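Long-range contact in ankyrin repeat and SOCS BOX protein 11 (Homo sapiens, PDB 4UUC), which serves as the substrate-recognition component of a cullin-5-RING E3 ubiquitin ligase, targeting proteins such as BIK for ubiquitination and proteasomal degradation: residues P7-A12 and V38-E43. Numbering follows the deposited sequence.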
ATOM      1  N   PRO A   7      18.961  13.905  18.060  1.00 17.07           N
ATOM      2  CA  PRO A   7      18.597  12.888  19.053  1.00 19.15           C
ATOM      3  C   PRO A   7      17.110  12.524  19.019  1.00 17.88           C
ATOM      4  O   PRO A   7      16.768  11.356  19.210  1.00 17.41           O
ATOM      5  CB  PRO A   7      18.973  13.553  20.377  1.00 22.53           C
ATOM      6  CG  PRO A   7      20.135  14.436  20.016  1.00 25.79           C
ATOM      7  CD  PRO A   7      19.816  14.959  18.641  1.00 23.43           C
ATOM      8  N   LEU A   8      16.240  13.500  18.777  1.00 18.51           N
ATOM      9  CA  LEU A   8      14.810  13.223  18.684  1.00 21.96           C
ATOM     10  C   LEU A   8      14.502  12.263  17.529  1.00 17.01           C
ATOM     11  O   LEU A   8      13.688  11.351  17.682  1.00 17.37           O
ATOM     12  CB  LEU A   8      14.017  14.519  18.510  1.00 17.99           C
ATOM     13  CG  LEU A   8      12.493  14.380  18.597  1.00 21.15           C
ATOM     14  CD1 LEU A   8      12.055  13.948  19.992  1.00 21.56           C
ATOM     15  CD2 LEU A   8      11.805  15.676  18.211  1.00 22.14           C
ATOM     16  N   HIS A   9      15.150  12.469  16.382  1.00 18.37           N
ATOM     17  CA  HIS A   9      14.988  11.579  15.231  1.00 20.79           C
ATOM     18  C   HIS A   9      15.324  10.143  15.620  1.00 18.15           C
ATOM     19  O   HIS A   9      14.618   9.201  15.257  1.00 16.94           O
ATOM     20  CB  HIS A   9      15.891  12.002  14.064  1.00 17.63           C
ATOM     21  CG  HIS A   9      15.367  13.148  13.255  1.00 20.09           C
ATOM     22  ND1 HIS A   9      15.524  14.464  13.635  1.00 21.07           N
ATOM     23  CD2 HIS A   9      14.728  13.176  12.061  1.00 20.10           C
ATOM     24  CE1 HIS A   9      14.986  15.252  12.722  1.00 24.37           C
ATOM     25  NE2 HIS A   9      14.495  14.495  11.757  1.00 20.70           N
ATOM     26  N   GLU A  10      16.421   9.990  16.354  1.00 14.65           N
ATOM     27  CA  GLU A  10      16.916   8.678  16.746  1.00 15.45           C
ATOM     28  C   GLU A  10      15.996   8.021  17.770  1.00 14.72           C
ATOM     29  O   GLU A  10      15.714   6.825  17.675  1.00 16.59           O
ATOM     30  CB  GLU A  10      18.340   8.794  17.307  1.00 16.93           C
ATOM     31  CG  GLU A  10      18.929   7.488  17.824  1.00 20.31           C
ATOM     32  CD  GLU A  10      19.104   6.429  16.742  1.00 28.26           C
ATOM     33  OE1 GLU A  10      19.047   6.771  15.540  1.00 29.08           O
ATOM     34  OE2 GLU A  10      19.302   5.244  17.100  1.00 22.89           O
ATOM     35  N   ALA A  11      15.536   8.789  18.755  1.00 17.01           N
ATOM     36  CA  ALA A  11      14.598   8.252  19.737  1.00 14.91           C
ATOM     37  C   ALA A  11      13.327   7.788  19.028  1.00 16.94           C
ATOM     38  O   ALA A  11      12.792   6.713  19.315  1.00 13.86           O
ATOM     39  CB  ALA A  11      14.268   9.285  20.802  1.00 15.07           C
ATOM     40  N   ALA A  12      12.862   8.594  18.081  1.00 13.08           N
ATOM     41  CA  ALA A  12      11.659   8.262  17.323  1.00 15.68           C
ATOM     42  C   ALA A  12      11.853   7.010  16.472  1.00 16.57           C
ATOM     43  O   ALA A  12      10.963   6.162  16.393  1.00 17.36           O
ATOM     44  CB  ALA A  12      11.252   9.435  16.445  1.00 13.61           C
ATOM     45  N   VAL A  38      13.283  14.900   6.243  1.00 16.88           N
ATOM     46  CA  VAL A  38      12.718  13.868   7.108  1.00 18.91           C
ATOM     47  C   VAL A  38      12.587  14.395   8.534  1.00 19.58           C
ATOM     48  O   VAL A  38      13.568  14.848   9.130  1.00 21.14           O
ATOM     49  CB  VAL A  38      13.590  12.594   7.109  1.00 21.22           C
ATOM     50  CG1 VAL A  38      12.989  11.526   8.021  1.00 20.57           C
ATOM     51  CG2 VAL A  38      13.752  12.059   5.689  1.00 23.14           C
ATOM     52  N   SER A  39      11.370  14.335   9.067  1.00 18.71           N
ATOM     53  CA  SER A  39      11.087  14.744  10.439  1.00 16.63           C
ATOM     54  C   SER A  39      11.129  13.543  11.386  1.00 19.67           C
ATOM     55  O   SER A  39      11.150  12.395  10.947  1.00 17.84           O
ATOM     56  CB  SER A  39       9.716  15.412  10.526  1.00 21.45           C
ATOM     57  OG  SER A  39       8.674  14.448  10.447  1.00 19.80           O
ATOM     58  N   SER A  40      11.124  13.815  12.684  1.00 15.55           N
ATOM     59  CA  SER A  40      11.057  12.750  13.680  1.00 17.23           C
ATOM     60  C   SER A  40       9.770  11.940  13.527  1.00 17.22           C
ATOM     61  O   SER A  40       9.762  10.724  13.737  1.00 15.58           O
ATOM     62  CB  SER A  40      11.156  13.333  15.087  1.00 18.30           C
ATOM     63  OG  SER A  40      12.443  13.891  15.303  1.00 19.57           O
ATOM     64  N   LEU A  41       8.684  12.607  13.145  1.00 16.98           N
ATOM     65  CA  LEU A  41       7.416  11.912  12.922  1.00 20.68           C
ATOM     66  C   LEU A  41       7.537  10.905  11.781  1.00 20.36           C
ATOM     67  O   LEU A  41       7.023   9.789  11.880  1.00 14.87           O
ATOM     68  CB  LEU A  41       6.291  12.905  12.625  1.00 22.58           C
ATOM     69  CG  LEU A  41       4.916  12.274  12.372  1.00 16.95           C
ATOM     70  CD1 LEU A  41       4.446  11.471  13.584  1.00 14.74           C
ATOM     71  CD2 LEU A  41       3.892  13.335  12.005  1.00 19.55           C
ATOM     72  N   HIS A  42       8.208  11.298  10.699  1.00 17.28           N
ATOM     73  CA  HIS A  42       8.480  10.375   9.596  1.00 17.43           C
ATOM     74  C   HIS A  42       9.156   9.108  10.118  1.00 16.53           C
ATOM     75  O   HIS A  42       8.763   7.997   9.759  1.00 15.93           O
ATOM     76  CB  HIS A  42       9.368  11.021   8.522  1.00 16.94           C
ATOM     77  CG  HIS A  42       8.639  11.937   7.589  1.00 19.38           C
ATOM     78  ND1 HIS A  42       8.916  13.285   7.506  1.00 22.03           N
ATOM     79  CD2 HIS A  42       7.663  11.699   6.681  1.00 20.38           C
ATOM     80  CE1 HIS A  42       8.136  13.840   6.596  1.00 26.64           C
ATOM     81  NE2 HIS A  42       7.365  12.899   6.079  1.00 17.66           N
ATOM     82  N   GLU A  43      10.162   9.274  10.979  1.00 15.29           N
ATOM     83  CA  GLU A  43      10.926   8.132  11.469  1.00 15.17           C
ATOM     84  C   GLU A  43      10.115   7.263  12.438  1.00 14.95           C
ATOM     85  O   GLU A  43      10.199   6.036  12.379  1.00 17.01           O
ATOM     86  CB  GLU A  43      12.225   8.605  12.129  1.00 18.08           C
ATOM     87  CG  GLU A  43      13.078   9.443  11.176  1.00 18.94           C
ATOM     88  CD  GLU A  43      14.567   9.139  11.215  1.00 28.74           C
ATOM     89  OE1 GLU A  43      14.956   7.991  11.523  1.00 37.79           O
ATOM     90  OE2 GLU A  43      15.360  10.063  10.922  1.00 28.83           O
TER
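His9 reaches across from the first helix of ankyrin repeat 1 to the backbone just ahead of the matching helix of repeat 2, a joint characteristic of the TPLH-like motif, here SPLH followed by SSLH, in this ankyrin repeat domain of a longer protein. With CG anti to its carbonyl carbon (chi1 -80°), the ring lies beside the 38-43 backbone, and NE2 donates to Val38 O at 2.8 Å, with an N-H...O angle of 156°; the acceptor lies close to the ring plane. Imidazole suits this place because its two nitrogens can serve two partners: ND1 is hydrogen-bonded to Ser6 OG, and the two bonds together hold the ring's rotation.

Ser40, small enough for CA atoms of His9 and Ser40 only 4.4 Å apart, lays OG over one ring face, offset toward the rim, and also meets Leu8 CG at 3.3 Å. The methyl of Ala12 packs against Ser40 O at 3.3 Å. Branched, apolar Leu8 also packs against Leu20 and Ile24 of helix 17-26 and Leu56 of helix 50-58.

At the ring edge Glu43 OE2 comes 3.4 Å from His9 CD2; the same carboxylate oxygen forms a salt bridge with Arg5 NE. Next after Val38, Ser39 is the N-cap of helix 40-46, its hydroxyl accepting from His42 N; completing this capping box, Ser39 N returns a nearly straight bond to His42 ND1 at 3.1 Å, in the imidazole plane.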